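Local coordinates for protein transcriptional regulator, LuxR family (Burkholderia thailandensis, PDB 3MQQ) that probably regulates transcription by binding DNA as a LuxR-family protein, of which this chain is the PAS domain, a fold commonly used for sensing, at residues D77-R82 with L87-V92; V49-P52 with E56-R59; S65-M68 with S73-D76; R45-L50 with W108-L113; T7-H10 with G15-L18. All coordinates share one frame; numbering follows the deposited sequence.

Interaction 1. Residues D77-R82 with L87-V92; sequences DRIMKR and LFWCHV
Arg78 with Cys90 and Met80 with Phe88 are antiparallel hydrogen-bonded pairs, and each exchanges two backbone bonds. Arg78 N meets Cys90 O at 3.0 Å; Met80 N meets Phe88 O at 2.8 Å. In the non-hydrogen-bonded pairs, CA-H groups approach the same carbonyls, as from Ile79 CA to Phe88 O at 3.3 Å.

The cation-pi contact is a flat stack. The guanidinium of Arg82 lies over one face of Phe88, with CZ 3.9 Å from the ring centroid and the planes 17° apart. The Arg82 chain runs extended from CG to NE, and CG itself touches the ring rim. Salt bridges to Glu86 and Asp112 help to fix the rotation of the group.

Apolar contacts lie on both faces of the ribbon. On the face of Ile79 and Trp89, Ile79 CG1 sits over the six-membered ring, 3.7 Å from its centroid, as a CH-pi contact. On the face of Met80, Phe88 and Cys90, Met80 CB packs on Phe88 CE2 at 3.7 Å. Arg78 bends at chi2 and chi3 and lays one guanidinium face on Val92, with NE 3.5 Å from CG2. Its charge is met by Asp76.

This is a twisted antiparallel beta hairpin, strands 74-81 and 87-96, at one edge of the PAS domain sheet.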
# COMPACT_ATOMS: atom_id res chain seq x y z
N ASP B 77 -6.81 -10.85 3.80
CA ASP B 77 -6.81 -10.35 5.18
C ASP B 77 -6.49 -11.54 6.05
O ASP B 77 -7.03 -12.64 5.81
CB ASP B 77 -8.22 -9.87 5.54
CG ASP B 77 -8.66 -8.75 4.65
OD1 ASP B 77 -7.87 -7.80 4.45
OD2 ASP B 77 -9.80 -8.82 4.13
N ARG B 78 -5.63 -11.35 7.05
CA ARG B 78 -5.40 -12.42 8.01
C ARG B 78 -5.06 -11.90 9.37
O ARG B 78 -4.73 -10.73 9.55
CB ARG B 78 -4.31 -13.38 7.54
CG ARG B 78 -2.89 -12.94 7.90
CD ARG B 78 -2.44 -11.78 7.02
NE ARG B 78 -2.17 -12.24 5.67
CZ ARG B 78 -1.01 -12.74 5.26
NH1 ARG B 78 0.02 -12.85 6.09
NH2 ARG B 78 -0.88 -13.14 4.02
N ILE B 79 -5.08 -12.81 10.34
CA ILE B 79 -4.69 -12.47 11.69
C ILE B 79 -3.17 -12.63 11.82
O ILE B 79 -2.61 -13.67 11.42
CB ILE B 79 -5.43 -13.37 12.69
CG1 ILE B 79 -6.92 -13.00 12.68
CG2 ILE B 79 -4.80 -13.27 14.09
CD1 ILE B 79 -7.84 -14.06 13.30
N MSE B 80 -2.53 -11.58 12.32
CA MSE B 80 -1.11 -11.58 12.59
C MSE B 80 -0.85 -11.26 14.06
O MSE B 80 -1.78 -11.02 14.81
CB MSE B 80 -0.40 -10.58 11.64
CG MSE B 80 -0.69 -10.92 10.17
SE MSE B 80 0.14 -12.57 9.59
CE MSE B 80 1.89 -11.87 9.12
N LYS B 81 0.43 -11.29 14.43
CA LYS B 81 0.87 -11.16 15.82
C LYS B 81 1.88 -10.03 16.01
O LYS B 81 3.00 -10.07 15.48
CB LYS B 81 1.49 -12.49 16.28
CG LYS B 81 1.77 -12.55 17.77
CD LYS B 81 2.27 -13.93 18.17
CE LYS B 81 3.70 -14.15 17.70
NZ LYS B 81 4.47 -12.92 17.94
N ARG B 82 1.52 -9.04 16.84
CA ARG B 82 2.46 -7.97 17.21
C ARG B 82 3.55 -8.50 18.15
O ARG B 82 3.36 -9.51 18.82
CB ARG B 82 1.72 -6.79 17.86
CG ARG B 82 0.49 -6.30 17.10
CD ARG B 82 -0.10 -5.04 17.73
NE ARG B 82 -1.50 -4.79 17.39
CZ ARG B 82 -1.91 -4.11 16.32
NH1 ARG B 82 -1.01 -3.62 15.45
NH2 ARG B 82 -3.20 -3.92 16.12
N LEU B 87 -2.80 -10.34 19.00
CA LEU B 87 -3.28 -10.78 17.70
C LEU B 87 -4.18 -9.69 17.09
O LEU B 87 -4.97 -9.04 17.81
CB LEU B 87 -4.00 -12.14 17.81
CG LEU B 87 -3.14 -13.29 18.36
CD1 LEU B 87 -3.94 -14.58 18.49
CD2 LEU B 87 -1.88 -13.54 17.51
N PHE B 88 -4.03 -9.47 15.79
CA PHE B 88 -4.77 -8.39 15.13
C PHE B 88 -4.98 -8.73 13.68
O PHE B 88 -4.27 -9.57 13.11
CB PHE B 88 -4.02 -7.06 15.25
CG PHE B 88 -2.80 -6.96 14.37
CD1 PHE B 88 -2.81 -6.16 13.22
CD2 PHE B 88 -1.64 -7.67 14.70
CE1 PHE B 88 -1.68 -6.06 12.42
CE2 PHE B 88 -0.50 -7.58 13.88
CZ PHE B 88 -0.52 -6.79 12.76
N TRP B 89 -5.94 -8.07 13.06
CA TRP B 89 -6.23 -8.29 11.65
C TRP B 89 -5.41 -7.33 10.79
O TRP B 89 -5.30 -6.14 11.09
CB TRP B 89 -7.71 -8.06 11.39
CG TRP B 89 -8.54 -9.23 11.79
CD1 TRP B 89 -9.10 -9.47 13.01
CD2 TRP B 89 -8.90 -10.33 10.96
NE1 TRP B 89 -9.80 -10.66 12.98
CE2 TRP B 89 -9.70 -11.20 11.73
CE3 TRP B 89 -8.62 -10.67 9.63
CZ2 TRP B 89 -10.21 -12.39 11.22
CZ3 TRP B 89 -9.15 -11.83 9.11
CH2 TRP B 89 -9.94 -12.68 9.91
N CYS B 90 -4.84 -7.90 9.73
CA CYS B 90 -3.96 -7.17 8.84
C CYS B 90 -4.28 -7.47 7.38
O CYS B 90 -4.40 -8.62 7.01
CB CYS B 90 -2.52 -7.62 9.15
SG CYS B 90 -1.17 -6.71 8.42
N HIS B 91 -4.39 -6.44 6.53
CA HIS B 91 -4.55 -6.70 5.10
C HIS B 91 -3.17 -6.77 4.50
O HIS B 91 -2.35 -5.91 4.76
CB HIS B 91 -5.31 -5.55 4.41
CG HIS B 91 -5.56 -5.79 2.94
ND1 HIS B 91 -5.04 -4.99 1.94
CD2 HIS B 91 -6.31 -6.73 2.33
CE1 HIS B 91 -5.45 -5.46 0.77
NE2 HIS B 91 -6.22 -6.51 0.98
N VAL B 92 -2.90 -7.82 3.72
CA VAL B 92 -1.55 -8.06 3.19
C VAL B 92 -1.64 -8.22 1.69
O VAL B 92 -2.52 -8.88 1.18
CB VAL B 92 -0.84 -9.30 3.81
CG1 VAL B 92 0.58 -9.51 3.18
CG2 VAL B 92 -0.68 -9.09 5.30

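Interaction 2. Residues V49-P52 with E56-R59; sequences VLYP and EFER. With EOH (ethanol), chain H.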
# COMPACT_ATOMS: atom_id res chain seq x y z
N VAL B 49 7.69 -15.01 12.39
CA VAL B 49 7.51 -14.39 13.71
C VAL B 49 6.29 -13.45 13.79
O VAL B 49 5.84 -13.09 14.87
CB VAL B 49 8.82 -13.71 14.24
CG1 VAL B 49 9.92 -14.72 14.35
CG2 VAL B 49 9.27 -12.52 13.38
N LEU B 50 5.79 -13.05 12.62
CA LEU B 50 4.71 -12.09 12.52
C LEU B 50 3.39 -12.85 12.52
O LEU B 50 2.35 -12.25 12.66
CB LEU B 50 4.82 -11.24 11.25
CG LEU B 50 6.11 -10.48 10.97
CD1 LEU B 50 6.03 -9.86 9.57
CD2 LEU B 50 6.42 -9.43 12.03
N TYR B 51 3.44 -14.17 12.34
CA TYR B 51 2.24 -15.00 12.34
C TYR B 51 1.87 -15.45 13.75
O TYR B 51 2.74 -15.51 14.64
CB TYR B 51 2.43 -16.22 11.42
CG TYR B 51 2.35 -15.90 9.94
CD1 TYR B 51 1.12 -15.92 9.26
CD2 TYR B 51 3.50 -15.53 9.22
CE1 TYR B 51 1.02 -15.62 7.89
CE2 TYR B 51 3.41 -15.23 7.84
CZ TYR B 51 2.17 -15.26 7.20
OH TYR B 51 2.09 -14.95 5.86
N PRO B 52 0.59 -15.81 13.97
CA PRO B 52 0.15 -16.24 15.29
C PRO B 52 0.92 -17.48 15.74
O PRO B 52 1.11 -17.69 16.93
CB PRO B 52 -1.31 -16.59 15.07
CG PRO B 52 -1.73 -15.68 13.92
CD PRO B 52 -0.53 -15.73 13.02
N GLU B 56 0.50 -21.49 11.28
CA GLU B 56 -0.16 -20.45 10.47
C GLU B 56 0.75 -19.95 9.35
O GLU B 56 0.32 -19.81 8.20
CB GLU B 56 -0.59 -19.28 11.35
CG GLU B 56 -1.93 -19.51 12.11
CD GLU B 56 -3.15 -19.71 11.20
OE1 GLU B 56 -3.85 -18.72 10.90
OE2 GLU B 56 -3.42 -20.85 10.77
N PHE B 57 2.02 -19.70 9.69
CA PHE B 57 3.01 -19.29 8.70
C PHE B 57 3.09 -20.37 7.59
O PHE B 57 3.08 -20.05 6.40
CB PHE B 57 4.36 -19.16 9.42
CG PHE B 57 5.56 -19.09 8.53
CD1 PHE B 57 5.86 -17.93 7.83
CD2 PHE B 57 6.45 -20.18 8.44
CE1 PHE B 57 7.01 -17.85 7.07
CE2 PHE B 57 7.60 -20.12 7.66
CZ PHE B 57 7.88 -18.95 6.95
N GLU B 58 3.10 -21.64 7.99
CA GLU B 58 3.17 -22.74 7.02
C GLU B 58 1.90 -22.80 6.17
O GLU B 58 1.98 -22.92 4.95
CB GLU B 58 3.39 -24.08 7.73
N ARG B 59 0.73 -22.69 6.82
CA ARG B 59 -0.55 -22.83 6.15
C ARG B 59 -0.77 -21.73 5.12
O ARG B 59 -1.14 -22.00 3.96
CB ARG B 59 -1.71 -22.84 7.16
CG ARG B 59 -3.09 -23.01 6.52
CD ARG B 59 -4.23 -22.86 7.54
NE ARG B 59 -4.37 -21.50 8.07
CZ ARG B 59 -5.16 -20.56 7.55
NH1 ARG B 59 -5.90 -20.81 6.47
NH2 ARG B 59 -5.22 -19.36 8.12
C1 EOH H . 4.81 -14.38 3.54
C2 EOH H . 5.82 -15.23 2.82
O EOH H . 4.23 -15.09 4.59
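Tyr51 lays one face of its ring against the backbone of Phe57 at CA. Phe57 CA stands over that face, 3.8 Å from the ring centroid and 16° off the normal, a CH-pi contact displaced toward the rim. The two rings themselves meet obliquely, with planes 64° apart. Phe57 CG is anti to the backbone N (chi1 165°), and this sends its ring past the side of the tyrosine. The CD1 edge of Phe57 then touches Tyr51 CD2 at 3.6 Å, with Tyr51 CE2 close to the phenylalanine plane. Beside this pair, Pro52 CD rests on Glu56 CB at 3.9 Å. The Glu56 carboxylate turns back along its own helix, where Arg59 grips it side-on with NE and NH2.

Tyr51 OH meets an ethanol, whose O lies 2.5 Å from it near the ring plane. That hydrogen bond is very short, so its exact length is doubtful, and either oxygen could donate. Arg22 also bonds the ethanol, and Arg78 bonds Tyr51 OH.

The loop 49-52 leads into helix 54-71 and lies between that helix and strand 74-81. Tyr51 touches Met80 of the strand, and Pro52 touches Ile79.

Interaction 3. Residues S65-M68 with S73-D76; sequences SPVM and SYAD
Met68 and Ser73 bring the end of helix 54-71 close to the start of strand 74-81, with their CA atoms 5.0 Å apart and no hydrogen bond between 65-68 and 73-76. The chain reverses here within a few residues. This is the helix-to-strand connection of the PAS fold, in which the long helix lies along the sheet and leads into its edge strand. The helix is kinked at Pro66, whose N cannot bond to the turn before.

Two side chains of the helix meet Tyr74. Val67 comes to one edge of the ring. Its CB lies near the ring plane, and its CG1 approaches obliquely, 3.7 Å from Tyr74 CD1. Val67 and Tyr74 cross at about a right angle. Tyr74 CG is anti to the backbone N (chi1 -180°), and the ring is thereby carried back along the helix.

Met68, a selenomethionine, meets the root of the tyrosine side chain. Its chain bends at both chi2 and chi3 (78° and 84°), and the terminal methyl curls in toward the strand. CE comes 3.9 Å from Tyr74 CB.

The tyrosine hydroxyl turns to its own strand. Tyr74 OH donates to Asp76 OD2; at 2.5 Å the bond is very short, and its exact length is doubtful. Asp76 OD1 also forms a salt bridge with Arg78, two residues on in the same strand. Trp108 of strand 106-112 lies against both Met68 and Tyr74. The selenium packs on the backbone where the strand begins, with Met68 SE 3.5 Å from Ser73 CA.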
# COMPACT_ATOMS: atom_id res chain seq x y z
N SER B 65 1.29 -19.54 -2.42
CA SER B 65 1.98 -20.03 -3.63
C SER B 65 1.11 -20.16 -4.90
O SER B 65 1.39 -19.48 -5.88
CB SER B 65 2.79 -21.30 -3.34
OG SER B 65 3.92 -20.97 -2.54
N PRO B 66 0.05 -20.99 -4.87
CA PRO B 66 -0.69 -21.19 -6.11
C PRO B 66 -1.48 -19.96 -6.59
O PRO B 66 -1.61 -19.76 -7.79
CB PRO B 66 -1.63 -22.37 -5.79
CG PRO B 66 -1.78 -22.34 -4.32
CD PRO B 66 -0.45 -21.87 -3.79
N VAL B 67 -1.96 -19.13 -5.66
CA VAL B 67 -2.60 -17.88 -6.05
C VAL B 67 -1.58 -16.98 -6.72
O VAL B 67 -1.86 -16.39 -7.75
CB VAL B 67 -3.25 -17.15 -4.83
CG1 VAL B 67 -3.91 -15.83 -5.27
CG2 VAL B 67 -4.28 -18.06 -4.17
N MSE B 68 -0.39 -16.88 -6.12
CA MSE B 68 0.65 -16.00 -6.66
C MSE B 68 1.14 -16.46 -8.03
O MSE B 68 1.37 -15.65 -8.93
CB MSE B 68 1.82 -15.85 -5.68
CG MSE B 68 2.93 -14.95 -6.20
SE MSE B 68 2.49 -13.03 -6.05
CE MSE B 68 3.03 -12.77 -4.19
N SER B 73 0.01 -11.93 -8.45
CA SER B 73 -0.10 -11.08 -7.25
C SER B 73 -0.99 -11.77 -6.24
O SER B 73 -1.66 -12.75 -6.55
CB SER B 73 -0.61 -9.67 -7.59
OG SER B 73 -2.01 -9.64 -7.80
N TYR B 74 -0.98 -11.25 -5.02
CA TYR B 74 -1.68 -11.88 -3.93
C TYR B 74 -2.20 -10.82 -2.98
O TYR B 74 -1.51 -9.87 -2.70
CB TYR B 74 -0.73 -12.79 -3.17
CG TYR B 74 -1.39 -13.49 -2.02
CD1 TYR B 74 -2.12 -14.66 -2.23
CD2 TYR B 74 -1.35 -12.96 -0.73
CE1 TYR B 74 -2.75 -15.30 -1.18
CE2 TYR B 74 -1.98 -13.60 0.33
CZ TYR B 74 -2.68 -14.77 0.09
OH TYR B 74 -3.31 -15.42 1.11
N ALA B 75 -3.43 -11.02 -2.49
CA ALA B 75 -3.94 -10.16 -1.44
C ALA B 75 -4.86 -10.99 -0.56
O ALA B 75 -5.61 -11.87 -1.04
CB ALA B 75 -4.69 -8.95 -2.02
N ASP B 76 -4.77 -10.73 0.74
CA ASP B 76 -5.76 -11.26 1.66
C ASP B 76 -5.91 -10.42 2.92
O ASP B 76 -5.28 -9.40 3.08
CB ASP B 76 -5.45 -12.73 2.05
CG ASP B 76 -4.27 -12.84 3.00
OD1 ASP B 76 -3.99 -11.86 3.72
OD2 ASP B 76 -3.62 -13.91 3.05

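Interaction 4. Residues R45-L50 with W108-L113; sequences RSFEVL and WTFEDL
Phe47 reaches from its 3-10 turn to Trp108 and Phe110, two aromatic residues of strand 106-112. Its CB points toward the strand, though the CA atoms of Phe47 and Trp108 are 10.8 Å apart. Side chains from both segments close that gap. CG lies anti to the carbonyl carbon (chi1 -82°), which holds the ring out toward the strand. Beyond it the ring has two flanks.

On one flank, CD1 is the first atom to meet the strand, 4.2 Å from Phe110 CZ. CE1 comes closer, 3.5 Å from the same Phe110 CZ. The two phenylalanine rings meet obliquely, with planes 41° apart. Leu50 CD1, from the same turn as Phe47, lies at the edge of the Phe47 ring near its plane.

The three rings form an aromatic cluster in the core of the PAS domain, on the concave side of the sheet where PAS domains commonly hold ligands. An ethanol lies beside the second flank, with its C1 3.4 Å from Phe47 CD2. It probably comes from the crystallisation liquor.

At the tip, CZ approaches Trp108 CG at 4.2 Å and also touches Phe110 CZ. The tryptophan pair is edge-to-face, or T-shaped: the edge of Phe47 points to the face of the indole, with planes at 68°. CE2 stands over that same indole face. Val17 of strand 15-20 also touches the Phe47 tip.

The turn that carries Phe47 is held locally. Leu50 N bonds to Phe47 O at 2.9 Å, and Ser46 OG accepts from Glu48 N in an ST turn.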
# COMPACT_ATOMS: atom_id res chain seq x y z
N ARG B 45 14.58 -10.76 9.73
CA ARG B 45 13.64 -11.63 10.44
C ARG B 45 12.77 -12.42 9.46
O ARG B 45 12.24 -11.83 8.49
CB ARG B 45 12.77 -10.78 11.39
CG ARG B 45 12.12 -11.57 12.50
CD ARG B 45 13.15 -11.99 13.59
NE ARG B 45 13.39 -10.89 14.50
CZ ARG B 45 13.71 -11.00 15.78
NH1 ARG B 45 13.83 -12.19 16.38
NH2 ARG B 45 13.92 -9.90 16.49
N SER B 46 12.63 -13.74 9.69
CA SER B 46 11.60 -14.52 8.96
C SER B 46 10.21 -13.94 9.20
O SER B 46 9.89 -13.54 10.32
CB SER B 46 11.59 -15.99 9.40
OG SER B 46 10.53 -16.67 8.72
N PHE B 47 9.38 -13.86 8.16
CA PHE B 47 7.96 -13.53 8.34
C PHE B 47 7.29 -14.41 9.39
O PHE B 47 6.30 -14.02 9.98
CB PHE B 47 7.22 -13.72 7.04
CG PHE B 47 7.33 -12.57 6.08
CD1 PHE B 47 7.07 -11.25 6.47
CD2 PHE B 47 7.58 -12.83 4.75
CE1 PHE B 47 7.12 -10.21 5.53
CE2 PHE B 47 7.62 -11.79 3.80
CZ PHE B 47 7.39 -10.49 4.19
N GLU B 48 7.83 -15.62 9.63
CA GLU B 48 7.19 -16.57 10.59
C GLU B 48 6.85 -15.94 11.95
O GLU B 48 5.83 -16.28 12.58
CB GLU B 48 8.14 -17.77 10.80
CG GLU B 48 7.67 -18.92 11.73
CD GLU B 48 8.73 -20.05 11.85
OE1 GLU B 48 8.40 -21.12 12.41
OE2 GLU B 48 9.89 -19.87 11.38
N VAL B 49 7.69 -15.01 12.39
CA VAL B 49 7.51 -14.39 13.71
C VAL B 49 6.29 -13.45 13.79
O VAL B 49 5.84 -13.09 14.87
CB VAL B 49 8.82 -13.71 14.24
CG1 VAL B 49 9.92 -14.72 14.35
CG2 VAL B 49 9.27 -12.52 13.38
N LEU B 50 5.79 -13.05 12.62
CA LEU B 50 4.71 -12.09 12.52
C LEU B 50 3.39 -12.85 12.52
O LEU B 50 2.35 -12.25 12.66
CB LEU B 50 4.82 -11.24 11.25
CG LEU B 50 6.11 -10.48 10.97
CD1 LEU B 50 6.03 -9.86 9.57
CD2 LEU B 50 6.42 -9.43 12.03
N TRP B 108 5.99 -6.68 -0.45
CA TRP B 108 4.82 -7.01 0.37
C TRP B 108 4.35 -5.80 1.14
O TRP B 108 5.16 -5.00 1.56
CB TRP B 108 5.18 -8.13 1.35
CG TRP B 108 5.40 -9.43 0.62
CD1 TRP B 108 6.54 -9.86 0.00
CD2 TRP B 108 4.41 -10.42 0.41
NE1 TRP B 108 6.32 -11.08 -0.60
CE2 TRP B 108 5.02 -11.46 -0.35
CE3 TRP B 108 3.07 -10.54 0.78
CZ2 TRP B 108 4.33 -12.61 -0.73
CZ3 TRP B 108 2.38 -11.70 0.39
CH2 TRP B 108 3.02 -12.71 -0.36
N THR B 109 3.02 -5.69 1.30
CA THR B 109 2.41 -4.55 2.00
C THR B 109 1.60 -5.07 3.15
O THR B 109 1.04 -6.15 3.07
CB THR B 109 1.49 -3.65 1.10
OG1 THR B 109 0.26 -4.34 0.83
CG2 THR B 109 2.14 -3.25 -0.22
N PHE B 110 1.51 -4.28 4.22
CA PHE B 110 0.77 -4.67 5.42
C PHE B 110 -0.01 -3.45 5.91
O PHE B 110 0.56 -2.38 5.99
CB PHE B 110 1.77 -5.04 6.52
CG PHE B 110 2.60 -6.25 6.19
CD1 PHE B 110 2.28 -7.48 6.72
CD2 PHE B 110 3.68 -6.15 5.32
CE1 PHE B 110 3.01 -8.62 6.37
CE2 PHE B 110 4.42 -7.28 4.99
CZ PHE B 110 4.09 -8.50 5.51
N GLU B 111 -1.29 -3.61 6.24
CA GLU B 111 -2.02 -2.51 6.78
C GLU B 111 -2.85 -3.01 7.96
O GLU B 111 -3.56 -3.99 7.84
CB GLU B 111 -2.93 -1.91 5.70
CG GLU B 111 -3.79 -0.79 6.22
CD GLU B 111 -4.66 -0.20 5.16
OE1 GLU B 111 -4.95 -0.91 4.17
OE2 GLU B 111 -5.07 0.97 5.30
N ASP B 112 -2.74 -2.35 9.12
CA ASP B 112 -3.49 -2.73 10.32
C ASP B 112 -4.95 -2.37 10.10
O ASP B 112 -5.29 -1.22 9.72
CB ASP B 112 -2.93 -1.96 11.54
CG ASP B 112 -3.46 -2.46 12.89
OD1 ASP B 112 -4.45 -3.19 12.96
OD2 ASP B 112 -2.89 -2.02 13.91
N LEU B 113 -5.82 -3.36 10.33
CA LEU B 113 -7.25 -3.13 10.16
C LEU B 113 -7.96 -2.87 11.48
O LEU B 113 -9.18 -2.91 11.54
CB LEU B 113 -7.89 -4.30 9.41
CG LEU B 113 -7.19 -4.67 8.10
CD1 LEU B 113 -7.79 -5.92 7.53
CD2 LEU B 113 -7.23 -3.53 7.07

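Interaction 5. Residues T7-H10 with G15-L18; sequences TAFH and GLVL
Phe9 meets Leu16 and Leu18 because its CG is anti to the backbone N (chi1 179°), which carries the ring from helix 5-11 toward strand 15-20. Leu16 turns its CG beside its own backbone N (chi1 -62°) and brings CD1 alongside the phenylalanine. The two side chains run alongside each other, pointing opposite ways.

One ring corner does much of the touching. Phe9 CE1 is 3.7 Å from Leu16 CB and 3.8 Å from Leu18 CD2. It thus fits between two side chains that lie two residues apart on the strand. Farther back, Phe9 CD1 meets Leu16 CD1 at 3.8 Å. At the tip, Phe9 CZ passes 3.9 Å from Leu16 O. Both leucines approach the ring obliquely.

On the helix side, the ring of His10 has Phe9 CD2 over one face, 3.8 Å above its plane.

The contact joins the N-terminal helix to the first strand of the PAS sheet. It also lies at the dimer interface. Tyr5 of the second subunit brings its ring to Phe9, and Ala8 of the second subunit packs on Leu18.

No hydrogen bond links 7-10 to 15-18. The polar link is made by Asn28, whose side chain bonds both Phe9 O and Leu16 N. The contact itself is hydrophobic and buried, so its hold comes from shape and the exclusion of water, with Asn28 satisfying the nearby backbone groups.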
# COMPACT_ATOMS: atom_id res chain seq x y z
N THR B 7 12.88 7.66 -0.20
CA THR B 7 12.01 8.45 0.68
C THR B 7 10.55 7.98 0.65
O THR B 7 9.92 7.86 1.71
CB THR B 7 12.08 9.97 0.36
OG1 THR B 7 13.45 10.40 0.44
CG2 THR B 7 11.28 10.77 1.38
N ALA B 8 10.00 7.69 -0.54
CA ALA B 8 8.62 7.20 -0.63
C ALA B 8 8.46 5.92 0.19
O ALA B 8 7.53 5.78 0.97
CB ALA B 8 8.20 6.96 -2.07
N PHE B 9 9.39 4.99 0.01
CA PHE B 9 9.35 3.72 0.75
C PHE B 9 9.28 3.98 2.27
O PHE B 9 8.45 3.42 2.97
CB PHE B 9 10.60 2.90 0.41
CG PHE B 9 10.69 1.58 1.12
CD1 PHE B 9 10.10 0.44 0.56
CD2 PHE B 9 11.36 1.46 2.33
CE1 PHE B 9 10.19 -0.82 1.21
CE2 PHE B 9 11.48 0.20 2.98
CZ PHE B 9 10.88 -0.93 2.41
N HIS B 10 10.17 4.84 2.76
CA HIS B 10 10.20 5.13 4.19
C HIS B 10 9.07 6.00 4.75
O HIS B 10 8.77 5.91 5.96
CB HIS B 10 11.59 5.64 4.58
CG HIS B 10 12.61 4.55 4.60
ND1 HIS B 10 13.65 4.48 3.69
CD2 HIS B 10 12.72 3.45 5.38
CE1 HIS B 10 14.38 3.41 3.95
NE2 HIS B 10 13.84 2.77 4.96
N GLY B 15 2.68 -0.37 5.91
CA GLY B 15 3.89 -1.15 6.11
C GLY B 15 4.36 -1.73 4.80
O GLY B 15 3.57 -2.26 4.02
N LEU B 16 5.65 -1.56 4.52
CA LEU B 16 6.21 -2.14 3.28
C LEU B 16 7.40 -3.01 3.61
O LEU B 16 8.18 -2.73 4.54
CB LEU B 16 6.71 -1.05 2.32
CG LEU B 16 5.66 -0.08 1.80
CD1 LEU B 16 6.35 1.01 1.00
CD2 LEU B 16 4.63 -0.82 0.96
N VAL B 17 7.58 -4.07 2.82
CA VAL B 17 8.71 -5.01 3.01
C VAL B 17 9.27 -5.36 1.67
O VAL B 17 8.52 -5.67 0.75
CB VAL B 17 8.28 -6.36 3.71
CG1 VAL B 17 9.37 -7.46 3.58
CG2 VAL B 17 7.88 -6.15 5.16
N LEU B 18 10.60 -5.32 1.55
CA LEU B 18 11.32 -5.99 0.45
C LEU B 18 11.78 -7.34 1.01
O LEU B 18 12.50 -7.37 1.99
CB LEU B 18 12.52 -5.15 -0.03
CG LEU B 18 12.21 -3.67 -0.24
CD1 LEU B 18 13.48 -2.91 -0.73
CD2 LEU B 18 11.06 -3.53 -1.25

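Interaction 4 lies nearest the middle of the chain, its centre about 8 Å from that of interaction 1 and 9 Å from that of interaction 2. Lys81 N bonds to Leu50 O at 2.8 Å, tying interaction 1 to the turn used by interactions 2 and 4. Interactions 2 and 4 flank the ethanol that bonds Tyr51. Interaction 3 reaches interaction 4 where Met68 CE packs 3.7 Å from Trp108 CZ2. The Trp108 side chain is also about 4 Å from the sodium ion at its nearest atoms. Interaction 5 joins interaction 4 through the neighbouring strand, with Val17 N 2.9 Å from Trp108 O. Both also touch the second subunit.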